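Local atomic coordinates of virulent strain associated lipoprotein (Borreliella spielmanii A14S, PDB entry 6FZZ), a protein that is an outer-surface lipoprotein of the PFam54 family and, like its Borrelia burgdorferi relative BBE31, probably binds glutathione and helps the spirochaete colonise its mammalian host. Residues 57-60 and 61-65; 21-24 and 25-29; 184-187 and 188-192. All blocks are in the same frame, centred on the assembly; numbering follows the deposited sequence.

Along the chain the order is interaction 2, interaction 1, interaction 3. Interactions 2 and 3 are single-helix contacts, on helix 15-41 and helix 180-209 near the two ends of the chain, both in segments predicted to form coiled coil; interaction 1 is a tight loop between helix 15-41 and helix 71-83. Their centres are far apart: about 36 Å between interactions 1 and 2, 34 Å between 2 and 3, and 26 Å between 1 and 3. The two helical contacts lie on opposite sides of the chain's centre, yet both pack on helices 105-126 and 138-170, so these central helices join the terminal ones in one all-helical PFam54 domain, the C-terminal portion of the lipoprotein.

Interaction 1: 57-60 and 61-65; sequences RWHE and EPRET
Arg57 and Arg63 meet across a compact loop within the connection between helix 15-41 and helix 71-83, closed by a single beta bridge between Arg57 and Thr65 and reversed by a type VIa beta turn at 60-63, with cis-Pro62 in its third position. The carbonyl O of Arg63 lies at the edge of the Arg57 guanidinium, in its plane, and accepts a 2.9 Å hydrogen bond from Arg57 NH1. Thr65 CG2 lies over one face, displaced toward the rim, 3.5 Å from Arg57 NH2. The Arg57 chain bends at chi3 (-56°), which turns NH1 back to Arg63 O. The two arginine side chains cross at about a right angle, Arg57 CD over a face of the Arg63 guanidinium. Beside the His59 ring, Arg63 NH1 makes a straight but weak 3.4 Å hydrogen bond to His59 O.

Behind them, hydrogen bonds from Trp58 N to Glu64 O and, closing the turn, from Arg63 N to Glu60 O, both 2.9 Å, pin the backbone. The Glu64 carboxylate approaches Trp58 CD1, its plane 26° from the indole. Arg72 forms salt bridges with Glu60 and Glu64 and a cation-pi contact with Trp58, whose NE1 hydrogen-bonds Ser73 OG; Glu64 OE2 hydrogen-bonds Ser70 OG.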
loop_
_atom_site.group_PDB
_atom_site.type_symbol
_atom_site.label_atom_id
_atom_site.label_comp_id
_atom_site.label_asym_id
_atom_site.label_seq_id
_atom_site.Cartn_x
_atom_site.Cartn_y
_atom_site.Cartn_z
ATOM N N ARG A 57 -8.204 15.901 1.956
ATOM C CA ARG A 57 -9.616 16.202 2.193
ATOM C C ARG A 57 -10.384 15.572 1.028
ATOM O O ARG A 57 -10.109 15.827 -0.178
ATOM C CB ARG A 57 -9.820 17.749 2.332
ATOM C CG ARG A 57 -11.301 18.092 2.521
ATOM C CD ARG A 57 -11.573 19.587 2.742
ATOM N NE ARG A 57 -10.806 20.049 3.883
ATOM C CZ ARG A 57 -11.085 19.806 5.154
ATOM N NH1 ARG A 57 -12.175 19.109 5.536
ATOM N NH2 ARG A 57 -10.279 20.308 6.054
ATOM N N TRP A 58 -11.362 14.740 1.361
ATOM C CA TRP A 58 -12.209 14.134 0.319
ATOM C C TRP A 58 -12.971 15.157 -0.486
ATOM O O TRP A 58 -13.485 16.111 0.096
ATOM C CB TRP A 58 -13.234 13.254 0.934
ATOM C CG TRP A 58 -12.667 12.015 1.651
ATOM C CD1 TRP A 58 -12.281 11.940 2.929
ATOM C CD2 TRP A 58 -12.425 10.731 1.079
ATOM N NE1 TRP A 58 -11.850 10.668 3.250
ATOM C CE2 TRP A 58 -11.889 9.904 2.117
ATOM C CE3 TRP A 58 -12.569 10.199 -0.216
ATOM C CZ2 TRP A 58 -11.568 8.549 1.928
ATOM C CZ3 TRP A 58 -12.225 8.842 -0.402
ATOM C CH2 TRP A 58 -11.723 8.041 0.681
ATOM N N HIS A 59 -13.104 14.966 -1.801
ATOM C CA HIS A 59 -13.862 15.955 -2.574
ATOM C C HIS A 59 -15.405 15.824 -2.469
ATOM O O HIS A 59 -16.116 16.829 -2.447
ATOM C CB HIS A 59 -13.396 16.045 -4.027
ATOM C CG HIS A 59 -13.904 17.275 -4.714
ATOM N ND1 HIS A 59 -15.011 17.266 -5.535
ATOM C CD2 HIS A 59 -13.508 18.568 -4.629
ATOM C CE1 HIS A 59 -15.244 18.492 -5.969
ATOM N NE2 HIS A 59 -14.358 19.304 -5.419
ATOM N N GLU A 60 -15.907 14.611 -2.286
ATOM C CA GLU A 60 -17.318 14.348 -2.137
ATOM C C GLU A 60 -17.756 14.639 -0.710
ATOM O O GLU A 60 -16.953 14.477 0.263
ATOM C CB GLU A 60 -17.637 12.884 -2.480
ATOM C CG GLU A 60 -16.879 12.347 -3.697
ATOM C CD GLU A 60 -15.373 12.100 -3.440
ATOM O OE1 GLU A 60 -14.936 11.890 -2.280
ATOM O OE2 GLU A 60 -14.590 12.165 -4.412
ATOM N N GLU A 61 -19.017 15.060 -0.579
ATOM C CA GLU A 61 -19.638 15.335 0.708
ATOM C C GLU A 61 -19.486 14.124 1.653
ATOM O O GLU A 61 -19.585 13.018 1.193
ATOM C CB GLU A 61 -21.137 15.698 0.542
ATOM C CG GLU A 61 -21.380 17.024 -0.183
ATOM C CD GLU A 61 -20.790 18.252 0.525
ATOM O OE1 GLU A 61 -20.625 18.191 1.748
ATOM O OE2 GLU A 61 -20.469 19.265 -0.145
ATOM N N PRO A 62 -19.281 14.327 2.970
ATOM C CA PRO A 62 -19.282 15.582 3.660
ATOM C C PRO A 62 -17.909 16.308 3.639
ATOM O O PRO A 62 -17.729 17.248 4.398
ATOM C CB PRO A 62 -19.696 15.172 5.083
ATOM C CG PRO A 62 -18.980 13.837 5.303
ATOM C CD PRO A 62 -19.056 13.184 3.915
ATOM N N ARG A 63 -16.978 15.922 2.759
ATOM C CA ARG A 63 -15.741 16.661 2.561
ATOM C C ARG A 63 -14.881 16.670 3.837
ATOM O O ARG A 63 -14.195 17.643 4.119
ATOM C CB ARG A 63 -15.984 18.123 2.045
ATOM C CG ARG A 63 -16.875 18.146 0.802
ATOM C CD ARG A 63 -16.709 19.284 -0.226
ATOM N NE ARG A 63 -15.602 20.210 0.035
ATOM C CZ ARG A 63 -14.394 20.211 -0.510
ATOM N NH1 ARG A 63 -13.990 19.311 -1.361
ATOM N NH2 ARG A 63 -13.559 21.125 -0.132
ATOM N N GLU A 64 -14.879 15.559 4.571
ATOM C CA GLU A 64 -14.006 15.408 5.755
ATOM C C GLU A 64 -12.536 15.132 5.326
ATOM O O GLU A 64 -12.261 14.907 4.152
ATOM C CB GLU A 64 -14.585 14.328 6.719
ATOM C CG GLU A 64 -14.327 12.857 6.325
ATOM C CD GLU A 64 -15.129 12.267 5.152
ATOM O OE1 GLU A 64 -15.637 13.035 4.320
ATOM O OE2 GLU A 64 -15.241 10.986 5.031
ATOM N N THR A 65 -11.598 15.189 6.276
ATOM C CA THR A 65 -10.210 14.792 5.979
ATOM C C THR A 65 -9.984 13.305 6.308
ATOM O O THR A 65 -10.810 12.681 6.973
ATOM C CB THR A 65 -9.129 15.574 6.730
ATOM O OG1 THR A 65 -9.211 15.273 8.109
ATOM C CG2 THR A 65 -9.273 17.032 6.517
#

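Interaction 2: 21-24 and 25-29; sequences DLRN and LIEKA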
loop_
_atom_site.group_PDB
_atom_site.type_symbol
_atom_site.label_atom_id
_atom_site.label_comp_id
_atom_site.label_asym_id
_atom_site.label_seq_id
_atom_site.Cartn_x
_atom_site.Cartn_y
_atom_site.Cartn_z
ATOM N N ASP A 21 0.858 -23.797 -2.176
ATOM C CA ASP A 21 1.624 -22.551 -2.158
ATOM C C ASP A 21 0.642 -21.313 -2.133
ATOM O O ASP A 21 0.853 -20.266 -1.563
ATOM C CB ASP A 21 2.402 -22.434 -3.447
ATOM C CG ASP A 21 3.600 -23.317 -3.508
ATOM O OD1 ASP A 21 4.154 -23.749 -2.448
ATOM O OD2 ASP A 21 4.001 -23.535 -4.666
ATOM N N LEU A 22 -0.453 -21.509 -2.801
ATOM C CA LEU A 22 -1.440 -20.469 -2.980
ATOM C C LEU A 22 -2.250 -20.268 -1.706
ATOM O O LEU A 22 -2.468 -19.122 -1.268
ATOM C CB LEU A 22 -2.238 -20.894 -4.196
ATOM C CG LEU A 22 -2.981 -19.967 -5.107
ATOM C CD1 LEU A 22 -2.355 -18.590 -5.272
ATOM C CD2 LEU A 22 -3.159 -20.711 -6.422
ATOM N N ARG A 23 -2.591 -21.357 -1.006
ATOM C CA ARG A 23 -3.165 -21.184 0.321
ATOM C C ARG A 23 -2.214 -20.546 1.246
ATOM O O ARG A 23 -2.606 -19.709 2.036
ATOM C CB ARG A 23 -3.680 -22.501 0.980
ATOM C CG ARG A 23 -4.971 -22.965 0.414
ATOM C CD ARG A 23 -5.363 -24.372 0.909
ATOM N NE ARG A 23 -6.566 -24.505 0.192
ATOM C CZ ARG A 23 -6.892 -25.429 -0.684
ATOM N NH1 ARG A 23 -6.208 -26.564 -0.846
ATOM N NH2 ARG A 23 -8.034 -25.234 -1.310
ATOM N N ASN A 24 -0.962 -20.939 1.201
ATOM C CA ASN A 24 0.029 -20.283 2.041
ATOM C C ASN A 24 0.114 -18.779 1.773
ATOM O O ASN A 24 0.178 -17.964 2.699
ATOM C CB ASN A 24 1.416 -20.932 1.848
ATOM C CG ASN A 24 1.585 -22.122 2.758
ATOM O OD1 ASN A 24 1.603 -21.967 3.984
ATOM N ND2 ASN A 24 1.598 -23.304 2.196
ATOM N N LEU A 25 0.193 -18.410 0.513
ATOM C CA LEU A 25 0.256 -16.961 0.159
ATOM C C LEU A 25 -0.970 -16.155 0.658
ATOM O O LEU A 25 -0.850 -15.059 1.218
ATOM C CB LEU A 25 0.347 -16.833 -1.360
ATOM C CG LEU A 25 1.712 -17.107 -1.971
ATOM C CD1 LEU A 25 1.610 -17.411 -3.482
ATOM C CD2 LEU A 25 2.592 -15.869 -1.708
ATOM N N ILE A 26 -2.144 -16.717 0.396
ATOM C CA ILE A 26 -3.421 -16.101 0.696
ATOM C C ILE A 26 -3.597 -16.038 2.206
ATOM O O ILE A 26 -3.939 -14.974 2.773
ATOM C CB ILE A 26 -4.584 -16.837 0.016
ATOM C CG1 ILE A 26 -4.448 -16.669 -1.500
ATOM C CG2 ILE A 26 -5.903 -16.390 0.576
ATOM C CD1 ILE A 26 -5.335 -17.622 -2.273
ATOM N N GLU A 27 -3.277 -17.144 2.890
ATOM C CA GLU A 27 -3.433 -17.131 4.335
ATOM C C GLU A 27 -2.454 -16.192 4.967
ATOM O O GLU A 27 -2.790 -15.486 5.911
ATOM C CB GLU A 27 -3.469 -18.578 4.945
ATOM C CG GLU A 27 -4.642 -19.383 4.334
ATOM C CD GLU A 27 -4.980 -20.701 5.074
ATOM O OE1 GLU A 27 -4.875 -20.683 6.325
ATOM O OE2 GLU A 27 -5.366 -21.737 4.421
ATOM N N LYS A 28 -1.240 -16.100 4.449
ATOM C CA LYS A 28 -0.266 -15.226 5.037
ATOM C C LYS A 28 -0.574 -13.709 4.781
ATOM O O LYS A 28 -0.343 -12.820 5.644
ATOM C CB LYS A 28 1.108 -15.600 4.478
ATOM C CG LYS A 28 2.197 -14.520 4.535
ATOM C CD LYS A 28 2.671 -14.207 5.949
ATOM C CE LYS A 28 3.955 -13.401 5.879
ATOM N NZ LYS A 28 4.290 -12.755 7.175
ATOM N N ALA A 29 -1.098 -13.424 3.594
ATOM C CA ALA A 29 -1.527 -12.045 3.249
ATOM C C ALA A 29 -2.685 -11.572 4.154
ATOM O O ALA A 29 -2.730 -10.376 4.583
ATOM C CB ALA A 29 -1.969 -11.990 1.792
#
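Leu25 folds its side chain back over the preceding turn, where CG comes within 3.3 Å of Asp21 O, the oxygen that also accepts the 2.9 Å hydrogen bond from Leu25 N. With CG anti to the carbonyl carbon and beside the backbone N (chi1 -78°), the branch lies alongside that carbonyl, and CD1 touches the same oxygen. Further out, the leucine meets Glu149 of helix 138-170.

Asn24 takes part mainly through its backbone: its carbonyl O receives Lys28 N at 2.9 Å, and Lys28 CB rests close to the same oxygen. Its side-chain ND2 reaches back instead to Asn20 O, one turn earlier. The backbone bonds are the regular i to i+4 hydrogen bonds of an alpha-helix, here within helix 15-41, a predicted coiled-coil segment whose apolar side faces helices 105-126 and 138-170.

Leu22 lies on that side. Its CD1 meets Ile26 CD1 at 4.3 Å, and Ile26 CG1 passes 3.2 Å from Leu22 O, which is hydrogen-bonded to Ile26 N. Leu22 packs on Leu141 and Leu144, whereas Ile26 reaches Leu126 and Leu133. On another flank, Glu27 OE2 stays 5.2 Å from Arg23 NE; the arginine's guanidinium is held by Lys130 O instead.

Interaction 3: 184-187 and 188-192; sequences KLHV and KEIVK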
loop_
_atom_site.group_PDB
_atom_site.type_symbol
_atom_site.label_atom_id
_atom_site.label_comp_id
_atom_site.label_asym_id
_atom_site.label_seq_id
_atom_site.Cartn_x
_atom_site.Cartn_y
_atom_site.Cartn_z
ATOM N N LYS A 184 11.822 18.112 -4.007
ATOM C CA LYS A 184 10.659 18.186 -4.840
ATOM C C LYS A 184 10.799 17.435 -6.147
ATOM O O LYS A 184 9.912 16.627 -6.524
ATOM C CB LYS A 184 10.371 19.650 -5.146
ATOM C CG LYS A 184 9.212 19.876 -6.109
ATOM C CD LYS A 184 7.894 19.487 -5.471
ATOM C CE LYS A 184 6.843 20.577 -5.590
ATOM N NZ LYS A 184 5.596 20.135 -4.871
ATOM N N LEU A 185 11.872 17.697 -6.881
ATOM C CA LEU A 185 12.141 16.916 -8.102
ATOM C C LEU A 185 12.221 15.401 -7.854
ATOM O O LEU A 185 11.652 14.601 -8.606
ATOM C CB LEU A 185 13.460 17.346 -8.761
ATOM C CG LEU A 185 13.364 18.619 -9.567
ATOM C CD1 LEU A 185 14.744 19.257 -9.795
ATOM C CD2 LEU A 185 12.683 18.278 -10.900
ATOM N N HIS A 186 12.958 15.010 -6.820
ATOM C CA HIS A 186 13.087 13.602 -6.460
ATOM C C HIS A 186 11.729 13.005 -6.042
ATOM O O HIS A 186 11.367 11.908 -6.450
ATOM C CB HIS A 186 14.122 13.509 -5.325
ATOM C CG HIS A 186 14.356 12.118 -4.829
ATOM N ND1 HIS A 186 14.972 11.145 -5.594
ATOM C CD2 HIS A 186 14.099 11.544 -3.637
ATOM C CE1 HIS A 186 15.078 10.031 -4.885
ATOM N NE2 HIS A 186 14.538 10.245 -3.702
ATOM N N VAL A 187 10.983 13.705 -5.209
ATOM C CA VAL A 187 9.661 13.201 -4.807
ATOM C C VAL A 187 8.698 13.044 -6.023
ATOM O O VAL A 187 7.868 12.085 -6.064
ATOM C CB VAL A 187 9.093 14.001 -3.643
ATOM C CG1 VAL A 187 7.640 13.635 -3.328
ATOM C CG2 VAL A 187 9.926 13.686 -2.400
ATOM N N LYS A 188 8.822 13.937 -7.014
ATOM C CA LYS A 188 8.073 13.800 -8.278
ATOM C C LYS A 188 8.337 12.537 -9.025
ATOM O O LYS A 188 7.384 11.960 -9.587
ATOM C CB LYS A 188 8.403 14.917 -9.255
ATOM C CG LYS A 188 7.733 16.176 -8.908
ATOM C CD LYS A 188 6.267 16.092 -9.197
ATOM C CE LYS A 188 5.690 17.486 -9.424
ATOM N NZ LYS A 188 4.351 17.582 -8.828
ATOM N N GLU A 189 9.619 12.175 -9.117
ATOM C CA GLU A 189 10.064 10.911 -9.716
ATOM C C GLU A 189 9.496 9.704 -8.960
ATOM O O GLU A 189 9.209 8.681 -9.574
ATOM C CB GLU A 189 11.589 10.727 -9.681
ATOM C CG GLU A 189 12.434 11.314 -10.786
ATOM C CD GLU A 189 11.812 11.177 -12.170
ATOM O OE1 GLU A 189 11.332 10.076 -12.534
ATOM O OE2 GLU A 189 11.812 12.203 -12.879
ATOM N N ILE A 190 9.432 9.791 -7.623
ATOM C CA ILE A 190 8.781 8.723 -6.841
ATOM C C ILE A 190 7.300 8.626 -7.203
ATOM O O ILE A 190 6.779 7.487 -7.403
ATOM C CB ILE A 190 9.036 8.902 -5.344
ATOM C CG1 ILE A 190 10.519 8.739 -5.079
ATOM C CG2 ILE A 190 8.268 7.894 -4.519
ATOM C CD1 ILE A 190 10.940 9.043 -3.649
ATOM N N VAL A 191 6.633 9.782 -7.348
ATOM C CA VAL A 191 5.230 9.797 -7.714
ATOM C C VAL A 191 5.055 9.062 -9.040
ATOM O O VAL A 191 4.227 8.181 -9.166
ATOM C CB VAL A 191 4.628 11.214 -7.761
ATOM C CG1 VAL A 191 3.234 11.218 -8.387
ATOM C CG2 VAL A 191 4.511 11.736 -6.379
ATOM N N LYS A 192 5.896 9.380 -9.999
ATOM C CA LYS A 192 5.916 8.655 -11.273
ATOM C C LYS A 192 6.065 7.121 -11.148
ATOM O O LYS A 192 5.279 6.383 -11.717
ATOM C CB LYS A 192 7.010 9.210 -12.190
ATOM C CG LYS A 192 6.617 9.152 -13.667
ATOM C CD LYS A 192 5.208 9.645 -13.969
ATOM C CE LYS A 192 4.840 9.473 -15.446
ATOM N NZ LYS A 192 4.629 8.042 -15.848
HETATM O O HOH W 1 11.727 14.888 -11.520
#
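His186 and Ile190, one helical turn apart, cross at a slant, the terminal methyl of the isoleucine reaching the far end of the imidazole: Ile190 CD1 lies 3.8 Å from His186 NE2 and a little farther from CD2. The histidine ring is swung out with CG anti to the backbone N (chi1 179°), whereas Ile190 carries CG1 beside its own N (chi1 -65°) and so lays that branch back toward the preceding turn, 3.6 Å from His186 O. Beyond the pair, helix 138-170 supplies Leu165 against the histidine and Thr161 and Phe162 against the isoleucine.

Val187 and Val191 follow the same spacing, but here a methyl meets backbone: Val191 CG2 sits 3.4 Å from Val187 O, which is hydrogen-bonded to Val191 N at 2.9 Å. Both valines and Ile190 lean on Ile108 of helix 105-126, which places this part of helix 180-209, a predicted coiled-coil segment, against two neighbouring helices.

On the more exposed flanks the chemistry changes. Lys184 and Lys188 bring their NZ atoms to 4.9 Å of each other because both form salt bridges with Glu104 OE2; Lys184 NZ also hydrogen-bonds Ala102 O. Elsewhere, a water donates to Leu185 O at 2.9 Å and to Glu189 OE2 at 3.0 Å. Leu185 O thus serves two donors, that water and Glu189 N. The shared carboxylate would offset the like charges of the lysines and probably favours their protonated forms, tying the helix electrostatically to the loop before helix 105-126.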